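Local structure of coenzyme A transferase (Yersinia pestis, 3QLI) at residues A[135-148]-A[165-179]. The protein probably transfers coenzyme A from an acyl-CoA to a carboxylic acid such as acetate. Residues are numbered along the deposited sequence; the frame is centred on the assembly and turned at random.
Sequences LAEEIGIDTFMHTV and YSSRIARSARRFIVE
Phe144, on strand 143-148, packs its ring face against Ile169 of helix 166-172. On the helix-facing side of the sheet its CG lies anti to the backbone N (chi1 -169°), turning the ring so that Ile169 CB sits over one face, 4.1 Å from the Phe144 ring centroid. Ser166 OG, hydrogen-bonded to Asp164 OD2, meets the ring edge at CZ. The small Ala173 allows close approach, its CB 3.6 Å from Phe144 CB, while Phe176 lies alongside with its ring slid out of overlap. Branched Ile169 also reaches the preceding helix, with CD1 3.6 Å from Leu135 CB; Leu135 CD1 in turn makes a CH-pi contact over the Tyr165 face, 3.9 Å from the ring centroid. Nearer solvent, Glu137 OE2 forms a nearly straight salt bridge with Arg168 NH2 (3.0 Å, 163°) through its anti lone pair. Ser172 OG accepts from Arg168 NE, steadying the guanidinium, whose face rests on Ala136 CB. At the strand entry Arg174 turns NE and NH2 side-on to a single oxygen, Asp142 OD1 (2.8 and 2.7 Å), both from one face of the carboxylate; His41 N holds OD2. Backbone hydrogen bonds of the parallel pairing, such as Ile177 N to Phe144 O (2.9 Å), join strands 143-148 and 175-180, and strand 41-44 flanks 143-148 on the other side. With Ala170 CB over a Phe176 face, helix 166-172 packs on both strands: a beta-alpha-beta crossover in the six-stranded parallel sheet of the Rossmann-like N-terminal domain.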
ATOM      1  N   LEU A 135      -1.446  -0.237  18.751  1.00 12.97           N
ATOM      2  CA  LEU A 135      -2.065  -0.515  20.046  1.00 16.46           C
ATOM      3  C   LEU A 135      -1.182  -0.060  21.214  1.00 13.98           C
ATOM      4  O   LEU A 135      -1.656   0.529  22.191  1.00 15.38           O
ATOM      5  CB  LEU A 135      -2.389  -2.011  20.169  1.00 15.42           C
ATOM      6  CG  LEU A 135      -3.568  -2.436  19.298  1.00 14.78           C
ATOM      7  CD1 LEU A 135      -3.582  -3.951  19.073  1.00 15.22           C
ATOM      8  CD2 LEU A 135      -4.884  -1.960  19.928  1.00 14.63           C
ATOM      9  N   ALA A 136       0.110  -0.328  21.103  1.00 13.74           N
ATOM     10  CA  ALA A 136       1.020  -0.087  22.214  1.00 15.38           C
ATOM     11  C   ALA A 136       1.324   1.395  22.361  1.00 17.73           C
ATOM     12  O   ALA A 136       1.545   1.888  23.473  1.00 19.02           O
ATOM     13  CB  ALA A 136       2.304  -0.870  22.018  1.00 17.11           C
ATOM     14  N   GLU A 137       1.335   2.107  21.240  1.00 15.94           N
ATOM     15  CA  GLU A 137       1.897   3.457  21.230  1.00 19.63           C
ATOM     16  C   GLU A 137       0.867   4.562  20.993  1.00 21.97           C
ATOM     17  O   GLU A 137       0.666   5.389  21.859  1.00 22.38           O
ATOM     18  CB  GLU A 137       3.077   3.558  20.252  1.00 21.12           C
ATOM     19  CG  GLU A 137       4.290   2.763  20.744  1.00 20.83           C
ATOM     20  CD  GLU A 137       5.460   2.751  19.771  1.00 29.27           C
ATOM     21  OE1 GLU A 137       5.554   3.641  18.896  1.00 26.21           O
ATOM     22  OE2 GLU A 137       6.295   1.830  19.891  1.00 33.85           O
ATOM     23  N   GLU A 138       0.211   4.588  19.836  1.00 18.91           N
ATOM     24  CA  GLU A 138      -0.762   5.653  19.605  1.00 19.81           C
ATOM     25  C   GLU A 138      -1.976   5.513  20.504  1.00 21.13           C
ATOM     26  O   GLU A 138      -2.464   6.493  21.060  1.00 21.64           O
ATOM     27  CB  GLU A 138      -1.203   5.715  18.143  1.00 21.87           C
ATOM     28  CG  GLU A 138      -0.269   6.552  17.260  1.00 25.18           C
ATOM     29  CD  GLU A 138       0.805   5.702  16.624  1.00 26.66           C
ATOM     30  OE1 GLU A 138       1.051   4.573  17.119  1.00 23.86           O
ATOM     31  OE2 GLU A 138       1.410   6.156  15.636  1.00 21.09           O
ATOM     32  N   ILE A 139      -2.461   4.288  20.651  1.00 14.22           N
ATOM     33  CA  ILE A 139      -3.673   4.057  21.430  1.00 14.42           C
ATOM     34  C   ILE A 139      -3.359   3.854  22.902  1.00 16.61           C
ATOM     35  O   ILE A 139      -3.883   4.569  23.768  1.00 15.55           O
ATOM     36  CB  ILE A 139      -4.444   2.848  20.876  1.00 13.39           C
ATOM     37  CG1 ILE A 139      -4.946   3.160  19.455  1.00 14.31           C
ATOM     38  CG2 ILE A 139      -5.585   2.463  21.826  1.00 12.40           C
ATOM     39  CD1 ILE A 139      -5.395   1.920  18.665  1.00 15.10           C
ATOM     40  N   GLY A 140      -2.508   2.876  23.188  1.00 14.35           N
ATOM     41  CA  GLY A 140      -2.116   2.595  24.556  1.00 14.79           C
ATOM     42  C   GLY A 140      -3.095   1.613  25.169  1.00 14.96           C
ATOM     43  O   GLY A 140      -4.302   1.818  25.118  1.00 14.60           O
ATOM     44  N   ILE A 141      -2.574   0.534  25.741  1.00 16.18           N
ATOM     45  CA  ILE A 141      -3.430  -0.502  26.310  1.00 14.65           C
ATOM     46  C   ILE A 141      -3.167  -0.641  27.802  1.00 15.32           C
ATOM     47  O   ILE A 141      -2.036  -0.860  28.233  1.00 13.07           O
ATOM     48  CB  ILE A 141      -3.216  -1.858  25.604  1.00 14.48           C
ATOM     49  CG1 ILE A 141      -3.586  -1.750  24.115  1.00 13.32           C
ATOM     50  CG2 ILE A 141      -3.999  -2.990  26.326  1.00 13.37           C
ATOM     51  CD1 ILE A 141      -5.043  -1.337  23.837  1.00 13.74           C
ATOM     52  N   ASP A 142      -4.214  -0.485  28.599  1.00 12.78           N
ATOM     53  CA  ASP A 142      -4.068  -0.597  30.047  1.00 13.44           C
ATOM     54  C   ASP A 142      -4.128  -2.053  30.524  1.00 13.81           C
ATOM     55  O   ASP A 142      -3.382  -2.455  31.418  1.00 14.28           O
ATOM     56  CB  ASP A 142      -5.125   0.273  30.733  1.00 12.93           C
ATOM     57  CG  ASP A 142      -5.028   1.724  30.295  1.00 15.28           C
ATOM     58  OD1 ASP A 142      -4.074   2.390  30.733  1.00 16.43           O
ATOM     59  OD2 ASP A 142      -5.880   2.193  29.502  1.00 16.75           O
ATOM     60  N   THR A 143      -5.007  -2.837  29.915  1.00 12.91           N
ATOM     61  CA  THR A 143      -5.158  -4.250  30.275  1.00 12.60           C
ATOM     62  C   THR A 143      -5.218  -5.097  29.021  1.00 11.59           C
ATOM     63  O   THR A 143      -5.946  -4.769  28.075  1.00 12.94           O
ATOM     64  CB  THR A 143      -6.458  -4.515  31.077  1.00 16.42           C
ATOM     65  OG1 THR A 143      -6.478  -3.697  32.253  1.00 17.22           O
ATOM     66  CG2 THR A 143      -6.522  -5.989  31.500  1.00 12.45           C
ATOM     67  N   PHE A 144      -4.433  -6.173  29.010  1.00 11.52           N
ATOM     68  CA  PHE A 144      -4.481  -7.149  27.932  1.00 11.95           C
ATOM     69  C   PHE A 144      -4.829  -8.531  28.499  1.00 13.30           C
ATOM     70  O   PHE A 144      -4.285  -8.927  29.533  1.00 13.73           O
ATOM     71  CB  PHE A 144      -3.139  -7.199  27.189  1.00 11.92           C
ATOM     72  CG  PHE A 144      -3.197  -7.990  25.914  1.00 11.65           C
ATOM     73  CD1 PHE A 144      -3.949  -7.533  24.838  1.00 10.84           C
ATOM     74  CD2 PHE A 144      -2.516  -9.197  25.793  1.00 10.84           C
ATOM     75  CE1 PHE A 144      -4.021  -8.255  23.662  1.00 12.09           C
ATOM     76  CE2 PHE A 144      -2.595  -9.940  24.607  1.00 12.11           C
ATOM     77  CZ  PHE A 144      -3.340  -9.472  23.549  1.00 10.96           C
ATOM     78  N   MET A 145      -5.754  -9.236  27.841  1.00 10.13           N
ATOM     79  CA  MET A 145      -6.178 -10.571  28.280  1.00 13.20           C
ATOM     80  C   MET A 145      -6.050 -11.558  27.119  1.00 13.09           C
ATOM     81  O   MET A 145      -6.445 -11.250  25.993  1.00 12.07           O
ATOM     82  CB  MET A 145      -7.634 -10.531  28.805  1.00 12.12           C
ATOM     83  CG  MET A 145      -7.893  -9.327  29.731  1.00 15.22           C
ATOM     84  SD  MET A 145      -9.317  -9.514  30.846  1.00 18.08           S
ATOM     85  CE  MET A 145     -10.617  -9.623  29.624  1.00 14.52           C
ATOM     86  N   HIS A 146      -5.510 -12.744  27.391  1.00 10.80           N
ATOM     87  CA  HIS A 146      -5.227 -13.728  26.335  1.00 12.78           C
ATOM     88  C   HIS A 146      -5.242 -15.126  26.978  1.00 12.11           C
ATOM     89  O   HIS A 146      -4.736 -15.305  28.095  1.00 12.58           O
ATOM     90  CB  HIS A 146      -3.843 -13.415  25.736  1.00 11.76           C
ATOM     91  CG  HIS A 146      -3.581 -14.000  24.373  1.00 15.78           C
ATOM     92  ND1 HIS A 146      -3.331 -15.344  24.160  1.00 13.20           N
ATOM     93  CD2 HIS A 146      -3.431 -13.401  23.167  1.00 12.31           C
ATOM     94  CE1 HIS A 146      -3.084 -15.547  22.874  1.00 13.97           C
ATOM     95  NE2 HIS A 146      -3.141 -14.385  22.248  1.00 14.64           N
ATOM     96  N   THR A 147      -5.835 -16.099  26.291  1.00 12.13           N
ATOM     97  CA  THR A 147      -5.753 -17.514  26.698  1.00 13.39           C
ATOM     98  C   THR A 147      -4.349 -18.063  26.400  1.00 13.99           C
ATOM     99  O   THR A 147      -3.773 -17.770  25.344  1.00 14.91           O
ATOM    100  CB  THR A 147      -6.808 -18.344  25.934  1.00 14.49           C
ATOM    101  OG1 THR A 147      -8.117 -17.810  26.203  1.00 16.26           O
ATOM    102  CG2 THR A 147      -6.749 -19.844  26.298  1.00 12.46           C
ATOM    103  N   VAL A 148      -3.789 -18.826  27.335  1.00 11.73           N
ATOM    104  CA  VAL A 148      -2.426 -19.337  27.177  1.00 11.14           C
ATOM    105  C   VAL A 148      -2.386 -20.809  27.517  1.00 14.06           C
ATOM    106  O   VAL A 148      -3.289 -21.325  28.160  1.00 14.70           O
ATOM    107  CB  VAL A 148      -1.419 -18.606  28.079  1.00 14.21           C
ATOM    108  CG1 VAL A 148      -1.380 -17.105  27.736  1.00 12.03           C
ATOM    109  CG2 VAL A 148      -1.742 -18.840  29.553  1.00 12.67           C
ATOM    110  N   TYR A 165      -0.361  -9.244  17.155  1.00 10.13           N
ATOM    111  CA  TYR A 165      -0.012  -8.078  17.954  1.00 10.34           C
ATOM    112  C   TYR A 165      -0.005  -8.467  19.430  1.00 13.27           C
ATOM    113  O   TYR A 165       0.425  -7.697  20.284  1.00 11.76           O
ATOM    114  CB  TYR A 165      -1.034  -6.964  17.738  1.00 10.87           C
ATOM    115  CG  TYR A 165      -2.457  -7.373  18.062  1.00 12.97           C
ATOM    116  CD1 TYR A 165      -2.925  -7.359  19.369  1.00 12.36           C
ATOM    117  CD2 TYR A 165      -3.328  -7.776  17.060  1.00 14.13           C
ATOM    118  CE1 TYR A 165      -4.223  -7.733  19.668  1.00 13.69           C
ATOM    119  CE2 TYR A 165      -4.625  -8.152  17.348  1.00 13.66           C
ATOM    120  CZ  TYR A 165      -5.069  -8.130  18.653  1.00 15.04           C
ATOM    121  OH  TYR A 165      -6.361  -8.503  18.940  1.00 12.47           O
ATOM    122  N   SER A 166      -0.481  -9.676  19.716  1.00 11.22           N
ATOM    123  CA  SER A 166      -0.581 -10.165  21.087  1.00 12.25           C
ATOM    124  C   SER A 166       0.762 -10.277  21.800  1.00 13.54           C
ATOM    125  O   SER A 166       0.875  -9.935  22.973  1.00 12.49           O
ATOM    126  CB  SER A 166      -1.303 -11.516  21.120  1.00 11.75           C
ATOM    127  OG  SER A 166      -2.667 -11.377  20.766  1.00 12.75           O
ATOM    128  N   SER A 167       1.779 -10.755  21.097  1.00 12.51           N
ATOM    129  CA  SER A 167       3.103 -10.899  21.714  1.00 12.58           C
ATOM    130  C   SER A 167       3.722  -9.561  22.131  1.00 14.52           C
ATOM    131  O   SER A 167       4.503  -9.497  23.086  1.00 14.49           O
ATOM    132  CB  SER A 167       4.059 -11.682  20.798  1.00 12.17           C
ATOM    133  OG  SER A 167       4.260 -10.998  19.572  1.00 14.62           O
ATOM    134  N   ARG A 168       3.384  -8.494  21.417  1.00 11.57           N
ATOM    135  CA  ARG A 168       3.812  -7.151  21.824  1.00 13.40           C
ATOM    136  C   ARG A 168       2.960  -6.587  22.970  1.00 13.84           C
ATOM    137  O   ARG A 168       3.485  -6.059  23.960  1.00 12.92           O
ATOM    138  CB  ARG A 168       3.738  -6.187  20.631  1.00 13.53           C
ATOM    139  CG  ARG A 168       3.894  -4.702  20.992  1.00 17.28           C
ATOM    140  CD  ARG A 168       5.292  -4.388  21.489  1.00 19.27           C
ATOM    141  NE  ARG A 168       5.458  -2.972  21.848  1.00 22.24           N
ATOM    142  CZ  ARG A 168       5.730  -1.998  20.983  1.00 21.18           C
ATOM    143  NH1 ARG A 168       5.857  -2.263  19.687  1.00 21.92           N
ATOM    144  NH2 ARG A 168       5.859  -0.747  21.417  1.00 20.71           N
ATOM    145  N   ILE A 169       1.644  -6.685  22.833  1.00 12.87           N
ATOM    146  CA  ILE A 169       0.762  -6.006  23.778  1.00 13.04           C
ATOM    147  C   ILE A 169       0.764  -6.712  25.132  1.00 14.36           C
ATOM    148  O   ILE A 169       0.535  -6.070  26.154  1.00 15.21           O
ATOM    149  CB  ILE A 169      -0.673  -5.862  23.248  1.00 12.59           C
ATOM    150  CG1 ILE A 169      -0.657  -5.130  21.902  1.00 13.54           C
ATOM    151  CG2 ILE A 169      -1.547  -5.108  24.271  1.00 13.90           C
ATOM    152  CD1 ILE A 169       0.150  -3.821  21.934  1.00 15.75           C
ATOM    153  N   ALA A 170       1.032  -8.020  25.140  1.00 13.07           N
ATOM    154  CA  ALA A 170       1.165  -8.765  26.403  1.00 14.57           C
ATOM    155  C   ALA A 170       2.267  -8.156  27.256  1.00 16.15           C
ATOM    156  O   ALA A 170       2.200  -8.164  28.492  1.00 16.71           O
ATOM    157  CB  ALA A 170       1.448 -10.248  26.140  1.00 16.03           C
ATOM    158  N   ARG A 171       3.276  -7.620  26.581  1.00 13.38           N
ATOM    159  CA  ARG A 171       4.420  -7.005  27.238  1.00 14.42           C
ATOM    160  C   ARG A 171       4.236  -5.501  27.425  1.00 17.44           C
ATOM    161  O   ARG A 171       4.629  -4.951  28.454  1.00 20.85           O
ATOM    162  CB  ARG A 171       5.709  -7.304  26.458  1.00 19.29           C
ATOM    163  CG  ARG A 171       6.017  -8.807  26.411  1.00 17.18           C
ATOM    164  CD  ARG A 171       7.027  -9.180  25.363  1.00 24.75           C
ATOM    165  NE  ARG A 171       7.554 -10.524  25.602  1.00 31.33           N
ATOM    166  CZ  ARG A 171       6.979 -11.657  25.196  1.00 30.54           C
ATOM    167  NH1 ARG A 171       5.824 -11.639  24.517  1.00 18.88           N
ATOM    168  NH2 ARG A 171       7.567 -12.818  25.474  1.00 24.63           N
ATOM    169  N   SER A 172       3.614  -4.833  26.461  1.00 16.02           N
ATOM    170  CA  SER A 172       3.440  -3.382  26.576  1.00 16.30           C
ATOM    171  C   SER A 172       2.234  -2.955  27.427  1.00 17.77           C
ATOM    172  O   SER A 172       2.250  -1.879  27.995  1.00 18.04           O
ATOM    173  CB  SER A 172       3.388  -2.709  25.203  1.00 19.98           C
ATOM    174  OG  SER A 172       4.657  -2.811  24.564  1.00 25.67           O
ATOM    175  N   ALA A 173       1.195  -3.779  27.515  1.00 15.18           N
ATOM    176  CA  ALA A 173       0.031  -3.400  28.333  1.00 16.36           C
ATOM    177  C   ALA A 173       0.464  -3.201  29.776  1.00 17.35           C
ATOM    178  O   ALA A 173       1.393  -3.857  30.257  1.00 14.72           O
ATOM    179  CB  ALA A 173      -1.064  -4.458  28.247  1.00 12.71           C
ATOM    180  N   ARG A 174      -0.200  -2.296  30.482  1.00 13.16           N
ATOM    181  CA  ARG A 174       0.196  -2.025  31.855  1.00 13.33           C
ATOM    182  C   ARG A 174      -0.129  -3.176  32.814  1.00 16.00           C
ATOM    183  O   ARG A 174       0.530  -3.336  33.851  1.00 15.26           O
ATOM    184  CB  ARG A 174      -0.375  -0.671  32.305  1.00 16.86           C
ATOM    185  CG  ARG A 174       0.310   0.467  31.543  1.00 18.01           C
ATOM    186  CD  ARG A 174      -0.227   1.840  31.902  1.00 18.47           C
ATOM    187  NE  ARG A 174      -1.295   2.276  31.006  1.00 19.63           N
ATOM    188  CZ  ARG A 174      -1.088   2.841  29.823  1.00 21.66           C
ATOM    189  NH1 ARG A 174       0.147   3.015  29.380  1.00 23.80           N
ATOM    190  NH2 ARG A 174      -2.119   3.224  29.081  1.00 21.23           N
ATOM    191  N   ARG A 175      -1.130  -3.981  32.451  1.00 14.83           N
ATOM    192  CA  ARG A 175      -1.420  -5.257  33.125  1.00 17.25           C
ATOM    193  C   ARG A 175      -1.713  -6.359  32.086  1.00 16.12           C
ATOM    194  O   ARG A 175      -2.375  -6.121  31.075  1.00 14.43           O
ATOM    195  CB  ARG A 175      -2.612  -5.131  34.094  1.00 15.82           C
ATOM    196  CG  ARG A 175      -2.395  -4.181  35.266  1.00 17.79           C
ATOM    197  CD  ARG A 175      -1.362  -4.729  36.258  1.00 19.09           C
ATOM    198  NE  ARG A 175      -1.369  -3.982  37.519  1.00 18.05           N
ATOM    199  CZ  ARG A 175      -0.479  -4.143  38.491  1.00 21.43           C
ATOM    200  NH1 ARG A 175       0.508  -5.025  38.355  1.00 15.89           N
ATOM    201  NH2 ARG A 175      -0.576  -3.427  39.607  1.00 17.60           N
ATOM    202  N   PHE A 176      -1.218  -7.562  32.355  1.00 13.90           N
ATOM    203  CA  PHE A 176      -1.436  -8.708  31.482  1.00 14.73           C
ATOM    204  C   PHE A 176      -2.082  -9.824  32.295  1.00 14.43           C
ATOM    205  O   PHE A 176      -1.508 -10.287  33.286  1.00 15.62           O
ATOM    206  CB  PHE A 176      -0.099  -9.168  30.896  1.00 13.05           C
ATOM    207  CG  PHE A 176      -0.197 -10.361  29.986  1.00 14.98           C
ATOM    208  CD1 PHE A 176      -1.276 -10.516  29.120  1.00 13.76           C
ATOM    209  CD2 PHE A 176       0.808 -11.320  29.980  1.00 15.53           C
ATOM    210  CE1 PHE A 176      -1.353 -11.609  28.261  1.00 14.86           C
ATOM    211  CE2 PHE A 176       0.729 -12.425  29.129  1.00 13.12           C
ATOM    212  CZ  PHE A 176      -0.345 -12.562  28.267  1.00 13.10           C
ATOM    213  N   ILE A 177      -3.279 -10.232  31.889  1.00 12.02           N
ATOM    214  CA  ILE A 177      -4.043 -11.252  32.606  1.00 12.78           C
ATOM    215  C   ILE A 177      -4.194 -12.463  31.702  1.00 14.41           C
ATOM    216  O   ILE A 177      -4.680 -12.330  30.575  1.00 15.14           O
ATOM    217  CB  ILE A 177      -5.465 -10.748  32.936  1.00 12.77           C
ATOM    218  CG1 ILE A 177      -5.396  -9.384  33.629  1.00 14.79           C
ATOM    219  CG2 ILE A 177      -6.229 -11.788  33.771  1.00 15.35           C
ATOM    220  CD1 ILE A 177      -6.771  -8.791  33.945  1.00 15.21           C
ATOM    221  N   VAL A 178      -3.785 -13.642  32.173  1.00 13.75           N
ATOM    222  CA  VAL A 178      -3.889 -14.835  31.329  1.00 12.88           C
ATOM    223  C   VAL A 178      -4.973 -15.800  31.796  1.00 15.44           C
ATOM    224  O   VAL A 178      -5.290 -15.888  32.983  1.00 15.70           O
ATOM    225  CB  VAL A 178      -2.557 -15.599  31.230  1.00 14.35           C
ATOM    226  CG1 VAL A 178      -1.443 -14.669  30.768  1.00 14.65           C
ATOM    227  CG2 VAL A 178      -2.216 -16.236  32.561  1.00 13.06           C
ATOM    228  N   GLU A 179      -5.533 -16.519  30.835  1.00 13.87           N
ATOM    229  CA  GLU A 179      -6.460 -17.597  31.112  1.00 14.57           C
ATOM    230  C   GLU A 179      -5.812 -18.885  30.621  1.00 15.75           C
ATOM    231  O   GLU A 179      -5.704 -19.127  29.414  1.00 13.95           O
ATOM    232  CB  GLU A 179      -7.785 -17.338  30.397  1.00 13.64           C
ATOM    233  CG  GLU A 179      -8.822 -18.452  30.556  1.00 17.11           C
ATOM    234  CD  GLU A 179     -10.230 -17.953  30.272  1.00 17.54           C
ATOM    235  OE1 GLU A 179     -10.495 -16.758  30.547  1.00 16.00           O
ATOM    236  OE2 GLU A 179     -11.072 -18.742  29.779  1.00 16.39           O
TER
HETATM  237  O   HOH W   1       7.138  -0.188  17.785  1.00 27.01           O
HETATM  238  O   HOH W   2      -4.229 -13.883  19.482  1.00 15.65           O